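Glutamine cyclotransferase (PDB 3MBR) probably catalyses the cyclisation of N-terminal glutamine in peptides to pyroglutamate, and folds as a five-bladed beta-propeller with a calcium ion bound near its centre. Local coordinates at residues A[13-18]-A[228-233]; A[26-31]-A[217-222]; A[69-74]-A[108-113]; A[78-83]-A[99-104]. The protein carries 1 engineered substitution. All coordinates share one frame; numbering follows the deposited sequence.

Contact 1. Residues A[13-18]-A[228-233]; sequences KRYPHD and LYEIRL
Tyr15 and Leu228 exchange both of their backbone bonds: Tyr15 N donates to Leu228 O over 2.8 Å, and Leu228 N donates to Tyr15 O over 2.9 Å. Two residues further on, Glu230 N reaches Lys13 O at 2.9 Å, whereas the return bond from Lys13 N to Glu230 O is weak at 3.5 Å. Arg14 and Tyr229 make the non-hydrogen-bonded antiparallel pair between these two. The ladder closes the propeller ring: strand 9-16, from the N-terminal end, is added as the outermost strand to a blade whose other three strands (206-212, 217-222 and 227-233) come from the C-terminal part, the "molecular velcro" of beta-propellers. Among the polar side chains, Tyr15 OH donates to Glu230 OE2 at 2.7 Å, with ring and carboxylate planes only 12° apart. Glu230 CG stands anti to the backbone N (chi1 179°), and the chain beyond it is extended. Its other oxygen, OE1, accepts Arg232 NH1 on the anti lone pair in a 2.9 Å salt bridge, so the carboxylate is gripped at both oxygens and its rotation is restricted. Apolar contact on the same face of the sheet comes from Tyr15 CD1 against Leu228 CD2 at 3.8 Å. On the other face, the edge of the Tyr229 ring points at one face of the Arg14 guanidinium, CE2 to NH1 at 3.4 Å, the planes 83° apart.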
# COMPACT_ATOMS: atom_id res chain seq x y z
N LYS A 13 15.39 -6.07 9.97
CA LYS A 13 16.05 -4.82 10.19
C LYS A 13 15.06 -3.71 10.43
O LYS A 13 14.01 -3.72 9.81
CB LYS A 13 17.00 -4.50 8.99
CG LYS A 13 17.91 -3.38 9.25
CD LYS A 13 19.01 -3.43 8.13
CE LYS A 13 19.93 -2.21 8.17
NZ LYS A 13 21.11 -2.31 7.17
N ARG A 14 15.44 -2.77 11.31
CA ARG A 14 14.62 -1.55 11.55
C ARG A 14 15.34 -0.47 10.86
O ARG A 14 16.59 -0.35 11.00
CB ARG A 14 14.47 -1.25 13.06
CG ARG A 14 13.82 -2.45 13.72
CD ARG A 14 13.83 -2.40 15.29
NE ARG A 14 13.32 -3.71 15.78
CZ ARG A 14 12.17 -3.93 16.44
NH1 ARG A 14 11.39 -2.90 16.84
NH2 ARG A 14 11.83 -5.18 16.74
N TYR A 15 14.60 0.40 10.21
CA TYR A 15 15.15 1.59 9.52
C TYR A 15 14.42 2.81 10.07
O TYR A 15 13.29 2.72 10.45
CB TYR A 15 14.85 1.47 8.01
CG TYR A 15 15.45 0.27 7.33
CD1 TYR A 15 14.79 -0.95 7.33
CD2 TYR A 15 16.70 0.41 6.69
CE1 TYR A 15 15.35 -2.04 6.70
CE2 TYR A 15 17.27 -0.73 6.03
CZ TYR A 15 16.55 -1.94 6.02
OH TYR A 15 17.08 -3.00 5.28
N PRO A 16 15.05 3.96 10.08
CA PRO A 16 14.36 5.19 10.52
C PRO A 16 13.20 5.55 9.59
O PRO A 16 13.35 5.44 8.37
CB PRO A 16 15.43 6.27 10.47
CG PRO A 16 16.63 5.66 9.83
CD PRO A 16 16.43 4.21 9.58
N HIS A 17 12.10 6.06 10.17
CA HIS A 17 11.05 6.61 9.35
C HIS A 17 10.67 7.96 9.91
O HIS A 17 10.66 8.15 11.16
CB HIS A 17 9.83 5.66 9.42
CG HIS A 17 8.62 6.09 8.61
ND1 HIS A 17 7.42 6.43 9.21
CD2 HIS A 17 8.39 6.10 7.27
CE1 HIS A 17 6.51 6.71 8.26
NE2 HIS A 17 7.08 6.53 7.07
N ASP A 18 10.35 8.89 9.03
CA ASP A 18 10.01 10.28 9.44
C ASP A 18 8.64 10.29 10.08
O ASP A 18 7.66 9.91 9.46
CB ASP A 18 10.05 11.04 8.12
CG ASP A 18 9.75 12.53 8.24
OD1 ASP A 18 9.41 13.06 9.32
OD2 ASP A 18 9.99 13.22 7.20
N LEU A 228 10.57 1.97 10.00
CA LEU A 228 10.14 1.15 8.88
C LEU A 228 10.82 -0.20 9.08
O LEU A 228 12.02 -0.24 9.38
CB LEU A 228 10.47 1.85 7.53
CG LEU A 228 10.26 1.05 6.23
CD1 LEU A 228 9.77 1.90 5.17
CD2 LEU A 228 11.53 0.31 5.91
N TYR A 229 10.08 -1.27 8.90
CA TYR A 229 10.64 -2.63 9.20
C TYR A 229 10.78 -3.45 7.95
O TYR A 229 9.88 -3.51 7.14
CB TYR A 229 9.70 -3.41 10.09
CG TYR A 229 9.50 -2.74 11.44
CD1 TYR A 229 8.45 -1.83 11.63
CD2 TYR A 229 10.31 -3.03 12.50
CE1 TYR A 229 8.24 -1.22 12.84
CE2 TYR A 229 10.08 -2.43 13.74
CZ TYR A 229 9.08 -1.48 13.89
OH TYR A 229 8.85 -0.93 15.12
N GLU A 230 11.93 -4.10 7.79
CA GLU A 230 12.07 -5.18 6.80
C GLU A 230 11.71 -6.45 7.56
O GLU A 230 12.29 -6.73 8.60
CB GLU A 230 13.54 -5.25 6.30
CG GLU A 230 13.77 -6.36 5.29
CD GLU A 230 15.19 -6.40 4.77
OE1 GLU A 230 15.54 -7.42 4.17
OE2 GLU A 230 15.93 -5.40 4.97
N ILE A 231 10.78 -7.21 7.01
CA ILE A 231 10.31 -8.45 7.66
C ILE A 231 10.43 -9.64 6.67
O ILE A 231 10.30 -9.45 5.47
CB ILE A 231 8.88 -8.29 8.14
CG1 ILE A 231 7.92 -8.09 7.02
CG2 ILE A 231 8.72 -7.19 9.21
CD1 ILE A 231 6.44 -8.17 7.49
N ARG A 232 10.73 -10.80 7.24
CA ARG A 232 10.80 -11.99 6.42
C ARG A 232 9.67 -12.94 6.87
O ARG A 232 9.57 -13.23 8.06
CB ARG A 232 12.19 -12.64 6.58
CG ARG A 232 12.50 -13.76 5.50
CD ARG A 232 13.17 -13.03 4.30
NE ARG A 232 14.53 -12.54 4.58
CZ ARG A 232 15.07 -11.28 4.43
NH1 ARG A 232 14.40 -10.07 3.95
NH2 ARG A 232 16.39 -11.31 4.79
N LEU A 233 8.78 -13.37 5.98
CA LEU A 233 7.68 -14.27 6.35
C LEU A 233 8.19 -15.69 6.55
O LEU A 233 9.08 -16.16 5.80
CB LEU A 233 6.63 -14.31 5.26
CG LEU A 233 6.03 -12.90 4.94
CD1 LEU A 233 4.84 -13.07 4.01
CD2 LEU A 233 5.60 -12.15 6.25

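Contact 2. Residues A[26-31]-A[217-222]; sequences LFYLRG and RLFVTG. With CA (calcium ion), chain B.
Beside the calcium site at the heart of the propeller, Leu26 and Thr221 meet through methyl groups, Leu26 CD2 to Thr221 CG2 at 4.2 Å, the side chains crossing at about a right angle. Leu26 turns its backbone to the metal: its O binds the calcium ion at 2.3 Å. Water 1 coordinates the ion at 2.4 Å, and Glu154, Leu155, Glu156 and Ile209 complete the site. Thr221 holds OG1 anti to its backbone N (chi1 -165°), which leaves CG2 for the leucine, while OG1 bonds to Met227 O. The two segments belong to different blades, strand 23-29 being the innermost of its blade and strand 217-222 the second of the blade that closes the ring. Their axes pass 8.6 Å apart, too far for backbone pairing, so side chains fill the interval. Tyr28 CD2 rests on Phe219 CE2 at 3.8 Å; the ring planes are inclined by only 26°, but with centroids 5.9 Å apart the rings are slid so far that they hardly overlap. Further along, Arg217 NH2 gives a weak bond to Tyr28 OH at 3.2 Å, the hydroxyl lying near the guanidinium plane, which stands 87° from the tyrosine ring. Phe219 CZ lies over the centre of one guanidinium face, and Arg217 NE forms a salt bridge with Asp212.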
# COMPACT_ATOMS: atom_id res chain seq x y z
N LEU A 26 2.82 2.84 -0.18
CA LEU A 26 4.29 2.72 -0.24
C LEU A 26 4.66 1.72 -1.33
O LEU A 26 3.95 0.70 -1.52
CB LEU A 26 4.77 2.14 1.13
CG LEU A 26 6.28 2.16 1.41
CD1 LEU A 26 6.78 3.53 1.76
CD2 LEU A 26 6.55 1.17 2.58
N PHE A 27 5.76 2.01 -2.04
CA PHE A 27 6.32 0.95 -2.93
C PHE A 27 7.80 1.10 -2.99
O PHE A 27 8.34 2.14 -2.49
CB PHE A 27 5.66 0.91 -4.31
CG PHE A 27 5.90 2.13 -5.16
CD1 PHE A 27 7.10 2.27 -5.87
CD2 PHE A 27 4.90 3.11 -5.33
CE1 PHE A 27 7.33 3.41 -6.75
CE2 PHE A 27 5.16 4.24 -6.19
CZ PHE A 27 6.35 4.36 -6.90
N TYR A 28 8.51 0.16 -3.53
CA TYR A 28 9.95 0.22 -3.60
C TYR A 28 10.32 0.12 -5.08
O TYR A 28 9.77 -0.68 -5.87
CB TYR A 28 10.52 -1.01 -2.88
CG TYR A 28 12.01 -1.19 -3.00
CD1 TYR A 28 12.55 -1.78 -4.12
CD2 TYR A 28 12.85 -0.72 -2.04
CE1 TYR A 28 13.92 -1.98 -4.29
CE2 TYR A 28 14.26 -0.92 -2.17
CZ TYR A 28 14.73 -1.54 -3.32
OH TYR A 28 16.11 -1.77 -3.44
N LEU A 29 11.31 0.91 -5.45
CA LEU A 29 11.75 0.81 -6.83
C LEU A 29 13.21 1.23 -6.98
O LEU A 29 13.54 2.34 -6.52
CB LEU A 29 10.84 1.75 -7.74
CG LEU A 29 11.29 1.74 -9.21
CD1 LEU A 29 11.02 0.40 -9.71
CD2 LEU A 29 10.38 2.86 -9.92
N ARG A 30 14.05 0.34 -7.56
CA ARG A 30 15.47 0.69 -7.87
C ARG A 30 16.16 1.30 -6.64
O ARG A 30 16.89 2.33 -6.72
CB ARG A 30 15.52 1.74 -9.01
CG ARG A 30 15.74 1.38 -10.48
CD ARG A 30 14.73 0.50 -11.19
NE ARG A 30 13.69 1.09 -12.10
CZ ARG A 30 13.41 2.38 -12.34
NH1 ARG A 30 14.10 3.37 -11.80
NH2 ARG A 30 12.40 2.66 -13.14
N GLY A 31 15.98 0.70 -5.50
CA GLY A 31 16.70 1.06 -4.33
C GLY A 31 16.10 2.17 -3.49
O GLY A 31 16.59 2.44 -2.40
N ARG A 217 12.88 -8.43 -0.49
CA ARG A 217 12.75 -7.75 0.82
C ARG A 217 11.35 -7.16 0.93
O ARG A 217 10.94 -6.38 0.03
CB ARG A 217 13.80 -6.63 0.97
CG ARG A 217 15.25 -7.13 0.80
CD ARG A 217 16.25 -6.06 1.15
NE ARG A 217 16.19 -4.96 0.21
CZ ARG A 217 16.82 -3.80 0.38
NH1 ARG A 217 17.63 -3.61 1.46
NH2 ARG A 217 16.71 -2.87 -0.54
N LEU A 218 10.70 -7.38 2.06
CA LEU A 218 9.36 -6.88 2.32
C LEU A 218 9.46 -5.82 3.39
O LEU A 218 10.02 -6.10 4.48
CB LEU A 218 8.48 -8.05 2.76
CG LEU A 218 7.02 -7.65 2.97
CD1 LEU A 218 6.40 -7.11 1.73
CD2 LEU A 218 6.24 -8.91 3.47
N PHE A 219 8.94 -4.59 3.15
CA PHE A 219 9.01 -3.52 4.13
C PHE A 219 7.60 -3.09 4.55
O PHE A 219 6.69 -3.02 3.72
CB PHE A 219 9.66 -2.30 3.45
CG PHE A 219 11.07 -2.57 2.94
CD1 PHE A 219 12.15 -2.74 3.82
CD2 PHE A 219 11.29 -2.67 1.58
CE1 PHE A 219 13.43 -2.95 3.31
CE2 PHE A 219 12.54 -2.90 1.10
CZ PHE A 219 13.60 -3.05 1.95
N VAL A 220 7.45 -2.72 5.82
CA VAL A 220 6.20 -2.19 6.29
C VAL A 220 6.40 -0.93 7.15
O VAL A 220 7.40 -0.85 7.92
CB VAL A 220 5.36 -3.24 7.11
CG1 VAL A 220 5.05 -4.44 6.27
CG2 VAL A 220 6.07 -3.71 8.33
N THR A 221 5.52 0.03 7.03
CA THR A 221 5.53 1.16 7.96
C THR A 221 4.12 1.72 8.04
O THR A 221 3.17 1.12 7.51
CB THR A 221 6.54 2.25 7.55
OG1 THR A 221 6.74 3.15 8.67
CG2 THR A 221 6.17 3.05 6.31
N GLY A 222 3.93 2.80 8.79
CA GLY A 222 2.58 3.35 8.95
C GLY A 222 2.62 4.78 9.40
O GLY A 222 3.72 5.41 9.49
CA CA B . 2.35 -0.95 -1.45
O HOH W 1 1.57 0.15 -3.47

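Contact 3. Residues A[69-74]-A[108-113]; sequences GIVAWR and WALTSD
Val71 and Leu110 form the tight part of this contact, with Val71 CG1 3.7 Å from Leu110 CD1 and the two side chains crossing at about a right angle. At chi1 63° Val71 CG1 lies between its backbone N and carbonyl carbon, and CG2, anti to N, presses on the backbone at Thr111 C, 3.5 Å away. The main chains come closest where Gly69, with no side chain to interpose, brings its CA to 4.0 Å from Ala109 CA. Here Gly69 N makes a weak 3.0 Å bond to Trp108 O. Trp108 and Ala109 both face Ser120 in a classic beta bulge at the start of the second strand. Strands 67-73 and 109-112 are the innermost strands of successive propeller blades; they run nearly parallel, 16° apart, but belong to separate sheets, and water bridges their backbones where no ladder forms. Water 2 accepts from Ile70 N, at 3.0 Å, and from Leu110 N. Water 1 lies 2.8 Å from Ile70 O and 2.7 Å from Leu110 O as a donor, though further acceptors compete for its two protons; the same water is a ligand of the calcium ion. Towards the far end the contact is looser. Water 3 donates to Ala72 O, while its very short separation from Ser112 OG makes that second link doubtful. Ser112 N is buried without a partner. Beyond it the Trp73 ring reaches the other strand with its edge, CZ3 being 3.5 Å from Asp113 O near the ring plane.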
# COMPACT_ATOMS: atom_id res chain seq x y z
N GLY A 69 -3.36 5.88 -2.09
CA GLY A 69 -2.35 4.91 -2.52
C GLY A 69 -1.61 5.21 -3.81
O GLY A 69 -2.12 5.98 -4.68
N ILE A 70 -0.47 4.57 -4.01
CA ILE A 70 0.44 4.83 -5.14
C ILE A 70 1.02 3.52 -5.64
O ILE A 70 1.19 2.58 -4.88
CB ILE A 70 1.57 5.79 -4.74
CG1 ILE A 70 2.28 5.26 -3.46
CG2 ILE A 70 1.02 7.26 -4.55
CD1 ILE A 70 3.64 5.98 -3.27
N VAL A 71 1.43 3.54 -6.93
CA VAL A 71 2.12 2.41 -7.52
C VAL A 71 3.01 2.88 -8.63
O VAL A 71 2.72 3.93 -9.23
CB VAL A 71 1.04 1.41 -8.08
CG1 VAL A 71 0.21 2.08 -9.21
CG2 VAL A 71 1.60 0.11 -8.51
N ALA A 72 4.08 2.19 -8.94
CA ALA A 72 4.86 2.50 -10.13
C ALA A 72 4.41 1.63 -11.30
O ALA A 72 4.10 0.41 -11.09
CB ALA A 72 6.35 2.14 -9.82
N TRP A 73 4.45 2.20 -12.48
CA TRP A 73 4.18 1.46 -13.73
C TRP A 73 5.10 1.99 -14.77
O TRP A 73 4.95 3.14 -15.18
CB TRP A 73 2.72 1.57 -14.18
CG TRP A 73 2.52 0.74 -15.44
CD1 TRP A 73 2.50 1.15 -16.69
CD2 TRP A 73 2.42 -0.68 -15.48
NE1 TRP A 73 2.36 0.12 -17.53
CE2 TRP A 73 2.34 -1.04 -16.82
CE3 TRP A 73 2.37 -1.67 -14.50
CZ2 TRP A 73 2.19 -2.36 -17.24
CZ3 TRP A 73 2.22 -3.05 -14.92
CH2 TRP A 73 2.17 -3.35 -16.29
N ARG A 74 6.14 1.20 -15.18
CA ARG A 74 7.08 1.68 -16.15
C ARG A 74 7.72 3.00 -15.69
O ARG A 74 8.32 3.03 -14.60
CB ARG A 74 6.44 1.79 -17.56
CG ARG A 74 5.96 0.40 -17.96
CD ARG A 74 5.63 0.21 -19.42
NE ARG A 74 5.06 -1.13 -19.54
CZ ARG A 74 5.73 -2.22 -19.92
NH1 ARG A 74 7.03 -2.14 -20.25
NH2 ARG A 74 5.08 -3.40 -19.99
N TRP A 108 -8.44 3.99 -2.25
CA TRP A 108 -7.67 3.64 -1.06
C TRP A 108 -6.26 3.23 -1.37
O TRP A 108 -5.35 3.94 -0.94
CB TRP A 108 -8.43 2.54 -0.27
CG TRP A 108 -9.65 3.03 0.47
CD1 TRP A 108 -10.60 3.89 0.02
CD2 TRP A 108 -10.10 2.57 1.72
NE1 TRP A 108 -11.62 4.03 0.98
CE2 TRP A 108 -11.29 3.24 2.04
CE3 TRP A 108 -9.58 1.67 2.64
CZ2 TRP A 108 -11.99 3.01 3.25
CZ3 TRP A 108 -10.28 1.47 3.88
CH2 TRP A 108 -11.49 2.11 4.14
N ALA A 109 -6.07 2.15 -2.12
CA ALA A 109 -4.70 1.67 -2.34
C ALA A 109 -4.54 1.08 -3.75
O ALA A 109 -5.54 0.71 -4.39
CB ALA A 109 -4.24 0.74 -1.26
N LEU A 110 -3.28 0.96 -4.18
CA LEU A 110 -2.97 0.41 -5.51
C LEU A 110 -1.79 -0.49 -5.40
O LEU A 110 -0.92 -0.21 -4.57
CB LEU A 110 -2.52 1.55 -6.50
CG LEU A 110 -3.57 2.43 -7.06
CD1 LEU A 110 -2.93 3.59 -7.84
CD2 LEU A 110 -4.53 1.61 -8.00
N THR A 111 -1.67 -1.48 -6.28
CA THR A 111 -0.40 -2.13 -6.52
C THR A 111 -0.44 -2.63 -7.96
O THR A 111 -1.37 -2.27 -8.69
CB THR A 111 -0.09 -3.24 -5.50
OG1 THR A 111 1.26 -3.69 -5.72
CG2 THR A 111 -1.03 -4.46 -5.61
N SER A 112 0.53 -3.43 -8.39
CA SER A 112 0.51 -3.96 -9.77
C SER A 112 1.24 -5.24 -9.81
O SER A 112 2.17 -5.50 -9.00
CB SER A 112 1.12 -2.95 -10.68
OG SER A 112 2.52 -2.84 -10.49
N ASP A 113 0.87 -6.06 -10.78
CA ASP A 113 1.71 -7.25 -11.14
C ASP A 113 2.42 -6.88 -12.44
O ASP A 113 2.74 -5.69 -12.64
CB ASP A 113 0.90 -8.54 -11.23
CG ASP A 113 -0.12 -8.53 -12.32
OD1 ASP A 113 -0.19 -7.57 -13.13
OD2 ASP A 113 -0.92 -9.49 -12.36
O HOH W 2 -0.93 2.07 -2.38
O HOH W 1 1.57 0.15 -3.47
O HOH W 3 4.38 -1.68 -9.49

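Contact 4. Residues A[78-83]-A[99-104]; sequences IQLTWR and ARFRYP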
# COMPACT_ATOMS: atom_id res chain seq x y z
N ILE A 78 1.49 6.28 -10.38
CA ILE A 78 -0.00 6.48 -10.42
C ILE A 78 -0.51 6.61 -9.01
O ILE A 78 -0.12 5.81 -8.15
CB ILE A 78 -0.64 5.26 -11.20
CG1 ILE A 78 -0.04 5.19 -12.61
CG2 ILE A 78 -2.15 5.40 -11.20
CD1 ILE A 78 -0.33 4.00 -13.39
N GLN A 79 -1.38 7.60 -8.78
CA GLN A 79 -1.86 7.83 -7.43
C GLN A 79 -3.36 8.02 -7.40
O GLN A 79 -3.93 8.67 -8.29
CB GLN A 79 -1.19 9.10 -6.91
CG GLN A 79 -1.59 9.42 -5.44
CD GLN A 79 -0.89 10.59 -4.86
OE1 GLN A 79 -0.62 11.57 -5.54
NE2 GLN A 79 -0.59 10.52 -3.56
N LEU A 80 -4.03 7.53 -6.36
CA LEU A 80 -5.45 7.76 -6.09
C LEU A 80 -5.62 8.91 -5.14
O LEU A 80 -4.66 9.39 -4.53
CB LEU A 80 -6.14 6.50 -5.53
CG LEU A 80 -5.90 5.23 -6.30
CD1 LEU A 80 -6.48 4.04 -5.50
CD2 LEU A 80 -6.56 5.33 -7.67
N THR A 81 -6.86 9.41 -5.03
CA THR A 81 -7.15 10.37 -3.99
C THR A 81 -8.22 9.80 -3.11
O THR A 81 -9.03 8.92 -3.52
CB THR A 81 -7.65 11.71 -4.55
OG1 THR A 81 -8.83 11.49 -5.35
CG2 THR A 81 -6.58 12.46 -5.32
N TRP A 82 -8.30 10.28 -1.90
CA TRP A 82 -9.32 9.68 -1.03
C TRP A 82 -10.79 9.83 -1.50
O TRP A 82 -11.52 8.83 -1.85
CB TRP A 82 -9.08 10.22 0.36
CG TRP A 82 -10.03 9.65 1.41
CD1 TRP A 82 -10.69 8.42 1.41
CD2 TRP A 82 -10.45 10.34 2.59
NE1 TRP A 82 -11.48 8.31 2.53
CE2 TRP A 82 -11.35 9.47 3.27
CE3 TRP A 82 -10.17 11.60 3.14
CZ2 TRP A 82 -11.95 9.84 4.49
CZ3 TRP A 82 -10.76 11.96 4.33
CH2 TRP A 82 -11.65 11.08 4.99
N ARG A 83 -11.24 11.08 -1.56
CA ARG A 83 -12.67 11.29 -1.81
C ARG A 83 -12.89 12.21 -3.00
O ARG A 83 -14.01 12.69 -3.22
CB ARG A 83 -13.37 11.82 -0.53
CG ARG A 83 -13.68 10.70 0.47
CD ARG A 83 -14.32 11.18 1.81
NE ARG A 83 -14.52 10.06 2.76
CZ ARG A 83 -15.19 10.12 3.91
NH1 ARG A 83 -15.76 11.26 4.31
NH2 ARG A 83 -15.29 9.03 4.66
N ALA A 99 -0.76 13.60 -16.08
CA ALA A 99 -2.10 13.26 -16.48
C ALA A 99 -3.02 13.11 -15.31
O ALA A 99 -2.59 12.94 -14.15
CB ALA A 99 -2.11 11.98 -17.36
N ARG A 100 -4.32 13.07 -15.62
CA ARG A 100 -5.30 12.86 -14.57
C ARG A 100 -6.36 11.90 -15.05
O ARG A 100 -6.52 11.71 -16.24
CB ARG A 100 -5.93 14.19 -14.14
CG ARG A 100 -6.79 14.85 -15.19
CD ARG A 100 -8.14 15.04 -14.43
NE ARG A 100 -9.16 15.53 -15.29
CZ ARG A 100 -10.02 14.78 -15.99
NH1 ARG A 100 -10.02 13.44 -15.88
NH2 ARG A 100 -10.89 15.41 -16.81
N PHE A 101 -7.06 11.29 -14.14
CA PHE A 101 -8.10 10.35 -14.57
C PHE A 101 -9.17 10.35 -13.47
O PHE A 101 -8.94 10.92 -12.39
CB PHE A 101 -7.55 8.93 -14.83
CG PHE A 101 -6.88 8.25 -13.64
CD1 PHE A 101 -7.58 7.37 -12.80
CD2 PHE A 101 -5.56 8.50 -13.33
CE1 PHE A 101 -6.91 6.72 -11.70
CE2 PHE A 101 -4.93 7.88 -12.29
CZ PHE A 101 -5.61 6.97 -11.48
N ARG A 102 -10.35 9.78 -13.79
CA ARG A 102 -11.46 9.77 -12.83
C ARG A 102 -11.96 8.39 -12.68
O ARG A 102 -11.88 7.59 -13.62
CB ARG A 102 -12.61 10.67 -13.30
CG ARG A 102 -12.58 12.05 -12.64
CD ARG A 102 -13.94 12.76 -12.89
NE ARG A 102 -13.91 14.23 -13.04
CZ ARG A 102 -12.82 15.02 -13.10
NH1 ARG A 102 -11.58 14.52 -13.04
NH2 ARG A 102 -12.99 16.34 -13.23
N TYR A 103 -12.41 8.05 -11.48
CA TYR A 103 -12.93 6.72 -11.25
C TYR A 103 -14.14 6.78 -10.31
O TYR A 103 -14.30 7.75 -9.54
CB TYR A 103 -11.84 5.80 -10.66
CG TYR A 103 -11.12 6.43 -9.48
CD1 TYR A 103 -11.69 6.39 -8.17
CD2 TYR A 103 -9.92 7.09 -9.64
CE1 TYR A 103 -11.05 6.98 -7.05
CE2 TYR A 103 -9.28 7.69 -8.54
CZ TYR A 103 -9.83 7.61 -7.27
OH TYR A 103 -9.20 8.19 -6.21
N PRO A 104 -15.04 5.76 -10.40
CA PRO A 104 -16.12 5.71 -9.43
C PRO A 104 -15.70 5.32 -7.98
O PRO A 104 -14.83 4.46 -7.82
CB PRO A 104 -17.04 4.64 -10.01
CG PRO A 104 -16.21 3.78 -10.84
CD PRO A 104 -15.01 4.58 -11.28
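Tyr103 and Phe101 share the same first torsion, each placing CG between its backbone N and carbonyl carbon (chi1 50° and 59°), which starts both side chains towards strand 76-81, where the rings meet Leu80 and Ile78. The segments belong to one propeller blade, in which strand 76-81 is second and strand 96-102 outermost. Strand 86-91 runs between them, which explains an axis separation of 9.0 Å and a contact made by side chains. Ile78 CG2 packs on Phe101 CZ at 3.8 Å, the two side chains crossing at about a right angle, and Leu80 CD2 lies at the edge of the same ring. Leu80 also serves the tyrosine: CD2 approaches Tyr103 CE2 at 3.7 Å and CB approaches Tyr103 OH at 3.6 Å. Met119 of the next blade touches both Leu80 and Tyr103, so this cluster also meets the blade interface. Within the pair of rings, Phe101 CD1 lies in the plane of Tyr103 at its edge. Thr81 bonds through OG1 to Glu86 O on the strand in between. Its backbone N turns to the tyrosine and donates to Tyr103 OH at 2.9 Å, with an N-H...O angle of 156°.

Overall arrangement
Contacts 1 and 2 share the blade that closes the ring: strands 227-233 and 217-222 are neighbours, probably bonded through Ile231 N to Leu218 O at 2.9 Å, and the contact centres lie 9 Å apart. Contacts 3 and 4 are joined likewise, Val71 O meeting Ile78 N at 2.9 Å, with centres 12 Å apart. Between these two pairs of contacts, Phe27 CE1 packs on Ala72 CB at 3.5 Å, linking contact 2 to contact 3. Water 1 belongs to both and coordinates the calcium ion, so both border the metal site, contact 2 through Leu26 O and contact 3 through the water. Contacts 1 and 4 are peripheral, on opposite sides of the chain's centre, their centres 29 Å apart.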